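Local atomic coordinates of geranyltranstransferase (IspA) (Helicobacter pylori, PDB entry 3LLW), a protein that probably acts as a magnesium-dependent prenyltransferase, joining isoprenoid diphosphates head to tail in isoprene biosynthesis. Residues A[6-11]-A[293-298]; A[61-66]-A[199-204]. All coordinates share one frame; numbering follows the deposited sequence.

How the interactions relate
Both contacts are helix packing on the same side of the chain's centre, their own centres about 14 Å apart and each about 17 Å from it. In sequence, 61-66 and 199-204 both fall between the two partners of interaction 1. The two contacts also touch in space: helix 6-23, whose start makes interaction 1, lies against 61-66. Phe10 CD1 is 3.6 Å from Gln66 CD, and Tyr11 CD1 is 4.1 Å from Cys61 SG. Helix 51-63 runs between them: Tyr11 rests on it, and its last residue, Leu63, meets Leu201 and Ser204. Neither contact is near Asp94 and Asp100, which bind magnesium.

Interaction 1 (A[6-11]-A[293-298]); sequences PNLSFY and LNALLN
Leu8 and Tyr11, on the first turns of helix 6-23, pack against Ala295 and Leu296 of helix 287-301 in an apolar helix-helix contact that brings the two ends of the chain together. The backbones stay well apart, Leu8 CA and Ala295 CA being 8.1 Å from each other, and side chains bridge the distance. Leu8 carries its CG anti to the backbone N (chi1 -160°), which sends the fork of its side chain across to the methyl of Ala295. CD1 comes closer, at 3.6 Å from Ala295 CB, and CD2 follows at 4.0 Å, so both branches rest on a single small methyl.

This belongs to the largely helical isoprenoid synthase fold, in which helices surround a central cavity. Here the C-terminal helix lies among helices 51-63, 209-236 and 261-279, and the N-terminal helix packs against it from the Ala295 side.

One turn along from Leu8, the long arm of Tyr11 reaches farther. Leu296 CG sits at the edge of the ring, near its plane, 3.4 Å from Tyr11 OH, with Leu296 CD1 also close to that oxygen; the two side chains cross at about a right angle. The Leu296 chi1 of -132° is far from a staggered value, a reason not to lean on the exact placing of its methyls. The phenol oxygen has a polar partner elsewhere: it is hydrogen-bonded to Lys54 O on helix 51-63, and Tyr11 also rests on Leu57 and Ala58 of that helix. On the N-terminal helix, Asn7 gives a polar link to helix 287-301, its ND2 hydrogen-bonding to Glu291 OE1.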
loop_
_atom_site.group_PDB
_atom_site.type_symbol
_atom_site.label_atom_id
_atom_site.label_comp_id
_atom_site.label_asym_id
_atom_site.label_seq_id
_atom_site.Cartn_x
_atom_site.Cartn_y
_atom_site.Cartn_z
ATOM N N PRO A 6 33.159 -0.747 19.474
ATOM C CA PRO A 6 31.896 -0.388 20.139
ATOM C C PRO A 6 30.728 -0.070 19.203
ATOM O O PRO A 6 29.627 -0.573 19.427
ATOM C CB PRO A 6 32.273 0.840 20.972
ATOM C CG PRO A 6 33.723 0.698 21.203
ATOM C CD PRO A 6 34.253 0.127 19.933
ATOM N N ASN A 7 30.985 0.737 18.174
ATOM C CA ASN A 7 30.012 1.063 17.132
ATOM C C ASN A 7 29.374 -0.175 16.474
ATOM O O ASN A 7 28.153 -0.265 16.346
ATOM C CB ASN A 7 30.710 1.906 16.069
ATOM C CG ASN A 7 29.833 2.191 14.869
ATOM O OD1 ASN A 7 28.848 2.926 14.969
ATOM N ND2 ASN A 7 30.209 1.635 13.712
ATOM N N LEU A 8 30.220 -1.122 16.084
ATOM C CA LEU A 8 29.812 -2.330 15.397
ATOM C C LEU A 8 29.137 -3.303 16.351
ATOM O O LEU A 8 28.293 -4.114 15.943
ATOM C CB LEU A 8 31.054 -2.988 14.801
ATOM C CG LEU A 8 30.847 -3.980 13.666
ATOM C CD1 LEU A 8 30.038 -3.329 12.560
ATOM C CD2 LEU A 8 32.189 -4.457 13.145
ATOM N N SER A 9 29.523 -3.219 17.622
ATOM C CA SER A 9 28.986 -4.071 18.678
ATOM C C SER A 9 27.594 -3.591 19.052
ATOM O O SER A 9 26.698 -4.402 19.319
ATOM C CB SER A 9 29.896 -4.027 19.913
ATOM O OG SER A 9 29.637 -5.112 20.778
ATOM N N PHE A 10 27.437 -2.266 19.070
ATOM C CA PHE A 10 26.161 -1.615 19.338
ATOM C C PHE A 10 25.144 -1.940 18.237
ATOM O O PHE A 10 23.970 -2.188 18.517
ATOM C CB PHE A 10 26.363 -0.101 19.450
ATOM C CG PHE A 10 25.087 0.683 19.501
ATOM C CD1 PHE A 10 24.381 0.801 20.692
ATOM C CD2 PHE A 10 24.600 1.321 18.363
ATOM C CE1 PHE A 10 23.193 1.532 20.747
ATOM C CE2 PHE A 10 23.411 2.049 18.408
ATOM C CZ PHE A 10 22.708 2.154 19.602
ATOM N N TYR A 11 25.618 -1.922 16.992
ATOM C CA TYR A 11 24.797 -2.204 15.825
ATOM C C TYR A 11 24.313 -3.649 15.797
ATOM O O TYR A 11 23.128 -3.897 15.561
ATOM C CB TYR A 11 25.546 -1.845 14.536
ATOM C CG TYR A 11 24.968 -2.486 13.289
ATOM C CD1 TYR A 11 23.669 -2.184 12.854
ATOM C CD2 TYR A 11 25.719 -3.389 12.539
ATOM C CE1 TYR A 11 23.140 -2.768 11.734
ATOM C CE2 TYR A 11 25.198 -3.969 11.398
ATOM C CZ TYR A 11 23.904 -3.655 11.004
ATOM O OH TYR A 11 23.376 -4.231 9.878
ATOM N N LEU A 293 28.518 -0.989 7.163
ATOM C CA LEU A 293 28.259 -1.517 5.834
ATOM C C LEU A 293 29.244 -2.609 5.434
ATOM O O LEU A 293 28.830 -3.668 4.965
ATOM C CB LEU A 293 28.205 -0.398 4.791
ATOM C CG LEU A 293 26.987 0.537 4.888
ATOM C CD1 LEU A 293 27.050 1.608 3.824
ATOM C CD2 LEU A 293 25.686 -0.240 4.790
ATOM N N ASN A 294 30.533 -2.359 5.666
ATOM C CA ASN A 294 31.596 -3.326 5.392
ATOM C C ASN A 294 31.351 -4.657 6.092
ATOM O O ASN A 294 31.480 -5.716 5.463
ATOM C CB ASN A 294 32.954 -2.733 5.787
ATOM C CG ASN A 294 34.125 -3.631 5.447
ATOM O OD1 ASN A 294 34.771 -4.165 6.344
ATOM N ND2 ASN A 294 34.422 -3.782 4.157
ATOM N N ALA A 295 30.960 -4.590 7.366
ATOM C CA ALA A 295 30.733 -5.787 8.176
ATOM C C ALA A 295 29.569 -6.609 7.653
ATOM O O ALA A 295 29.666 -7.835 7.552
ATOM C CB ALA A 295 30.492 -5.416 9.609
ATOM N N LEU A 296 28.482 -5.917 7.312
ATOM C CA LEU A 296 27.270 -6.552 6.815
ATOM C C LEU A 296 27.535 -7.285 5.505
ATOM O O LEU A 296 27.123 -8.437 5.339
ATOM C CB LEU A 296 26.172 -5.507 6.612
ATOM C CG LEU A 296 24.763 -5.760 7.158
ATOM C CD1 LEU A 296 23.796 -4.788 6.493
ATOM C CD2 LEU A 296 24.272 -7.215 7.024
ATOM N N LEU A 297 28.239 -6.613 4.595
ATOM C CA LEU A 297 28.566 -7.175 3.287
ATOM C C LEU A 297 29.504 -8.369 3.355
ATOM O O LEU A 297 29.349 -9.310 2.580
ATOM C CB LEU A 297 29.161 -6.117 2.366
ATOM C CG LEU A 297 28.354 -4.854 2.056
ATOM C CD1 LEU A 297 29.045 -4.140 0.938
ATOM C CD2 LEU A 297 26.899 -5.138 1.689
ATOM N N ASN A 298 30.469 -8.331 4.275
ATOM C CA ASN A 298 31.401 -9.451 4.447
ATOM C C ASN A 298 30.690 -10.699 4.960
ATOM O O ASN A 298 31.050 -11.818 4.594
ATOM C CB ASN A 298 32.588 -9.080 5.352
ATOM C CG ASN A 298 33.638 -8.234 4.629
ATOM O OD1 ASN A 298 34.138 -8.603 3.560
ATOM N ND2 ASN A 298 33.980 -7.093 5.219
#

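Interaction 2 (A[61-66]-A[199-204]); sequences CALVGQ and MGLVAS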
loop_
_atom_site.group_PDB
_atom_site.type_symbol
_atom_site.label_atom_id
_atom_site.label_comp_id
_atom_site.label_asym_id
_atom_site.label_seq_id
_atom_site.Cartn_x
_atom_site.Cartn_y
_atom_site.Cartn_z
ATOM N N CYS A 61 22.216 3.448 12.800
ATOM C CA CYS A 61 23.060 3.283 13.999
ATOM C C CYS A 61 24.414 3.967 13.874
ATOM O O CYS A 61 24.951 4.469 14.860
ATOM C CB CYS A 61 23.313 1.806 14.303
ATOM S SG CYS A 61 21.877 0.889 14.811
ATOM N N ALA A 62 24.961 3.952 12.664
ATOM C CA ALA A 62 26.202 4.634 12.354
ATOM C C ALA A 62 26.084 6.157 12.412
ATOM O O ALA A 62 27.013 6.836 12.848
ATOM C CB ALA A 62 26.674 4.219 11.001
ATOM N N LEU A 63 24.944 6.694 11.989
ATOM C CA LEU A 63 24.824 8.142 11.762
ATOM C C LEU A 63 24.207 8.928 12.915
ATOM O O LEU A 63 24.450 10.133 13.046
ATOM C CB LEU A 63 24.083 8.430 10.453
ATOM C CG LEU A 63 24.783 8.116 9.125
ATOM C CD1 LEU A 63 23.784 8.255 7.980
ATOM C CD2 LEU A 63 26.022 8.984 8.873
ATOM N N VAL A 64 23.407 8.263 13.741
ATOM C CA VAL A 64 22.903 8.910 14.949
ATOM C C VAL A 64 23.727 8.443 16.155
ATOM O O VAL A 64 24.152 7.286 16.205
ATOM C CB VAL A 64 21.351 8.725 15.126
ATOM C CG1 VAL A 64 20.963 7.271 15.267
ATOM C CG2 VAL A 64 20.823 9.531 16.310
ATOM N N GLY A 65 23.997 9.360 17.089
ATOM C CA GLY A 65 24.691 9.033 18.344
ATOM C C GLY A 65 23.904 8.020 19.155
ATOM O O GLY A 65 22.670 8.031 19.120
ATOM N N GLN A 66 24.618 7.150 19.875
ATOM C CA GLN A 66 24.021 6.023 20.617
ATOM C C GLN A 66 22.899 6.379 21.603
ATOM O O GLN A 66 21.963 5.598 21.781
ATOM C CB GLN A 66 25.099 5.218 21.342
ATOM C CG GLN A 66 25.844 4.224 20.456
ATOM C CD GLN A 66 26.874 3.395 21.219
ATOM O OE1 GLN A 66 26.683 3.067 22.393
ATOM N NE2 GLN A 66 27.971 3.048 20.545
ATOM N N MET A 199 16.576 5.206 3.235
ATOM C CA MET A 199 15.579 5.383 4.286
ATOM C C MET A 199 16.300 5.447 5.632
ATOM O O MET A 199 15.826 6.128 6.546
ATOM C CB MET A 199 14.495 4.282 4.281
ATOM C CG MET A 199 13.348 4.424 3.235
ATOM S SD MET A 199 12.412 2.839 3.025
ATOM C CE MET A 199 11.341 3.024 4.446
ATOM N N GLY A 200 17.450 4.768 5.738
ATOM C CA GLY A 200 18.373 4.963 6.875
ATOM C C GLY A 200 18.919 6.395 7.012
ATOM O O GLY A 200 19.001 6.930 8.130
ATOM N N LEU A 201 19.301 7.013 5.896
ATOM C CA LEU A 201 19.826 8.413 5.925
ATOM C C LEU A 201 18.727 9.404 6.307
ATOM O O LEU A 201 18.870 10.160 7.256
ATOM C CB LEU A 201 20.477 8.816 4.587
ATOM C CG LEU A 201 21.008 10.264 4.467
ATOM C CD1 LEU A 201 22.034 10.597 5.557
ATOM C CD2 LEU A 201 21.622 10.515 3.116
ATOM N N VAL A 202 17.630 9.368 5.557
ATOM C CA VAL A 202 16.435 10.165 5.815
ATOM C C VAL A 202 15.967 10.087 7.276
ATOM O O VAL A 202 15.813 11.131 7.933
ATOM C CB VAL A 202 15.303 9.773 4.811
ATOM C CG1 VAL A 202 13.944 10.309 5.242
ATOM C CG2 VAL A 202 15.645 10.282 3.427
ATOM N N ALA A 203 15.785 8.863 7.788
ATOM C CA ALA A 203 15.365 8.648 9.187
ATOM C C ALA A 203 16.337 9.192 10.246
ATOM O O ALA A 203 15.906 9.559 11.332
ATOM C CB ALA A 203 15.079 7.177 9.452
ATOM N N SER A 204 17.633 9.244 9.930
ATOM C CA SER A 204 18.632 9.789 10.862
ATOM C C SER A 204 18.537 11.306 11.055
ATOM O O SER A 204 19.039 11.834 12.045
ATOM C CB SER A 204 20.052 9.407 10.442
ATOM O OG SER A 204 20.478 10.175 9.335
#
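Leu63, the last residue of helix 51-63, faces Ser204 of helix 178-204 with their CA atoms 6.5 Å apart, and just beyond it the backbone at Val64 leaves helical geometry before Gly65, which takes the N-cap position of helix 66-71. Leu63 carries the contact on its side and touches two residues one turn apart on the other helix. Its CD1 meets Leu201 CD1 methyl to methyl at 3.8 Å, the two leucines lying obliquely to each other. Leu201 leaves its backbone at an angle to Leu63, and CG anti to the backbone N (chi1 178°) lets its CD1 come nearer. Closer to the backbone, Leu63 CB lies 4.1 Å from Ser204 CB.

The Ser204 hydroxyl also borders the leucine, with OG 4.1 Å from Leu63 CD1, but its polar bond is to its own helix. OG stands between the backbone N and the carbonyl carbon (chi1 75°), and from there it donates to Leu201 O at 2.6 Å. The bond lies in the carbonyl plane, on a lone pair, and ties the serine back to the residue three positions earlier, leaving an alkyl surface of Leu63 beside a satisfied hydroxyl.

Leu201 also packs on Leu211, Phe212 and Leu215 of helix 209-236. A sulfate, probably from the crystallisation liquor, lies about 4 Å from the Leu63 side chain. Away from the magnesium-binding aspartates, this is plain packing of helix 51-63 against helix 178-204, part of the helical bundle of the polyprenyl synthases.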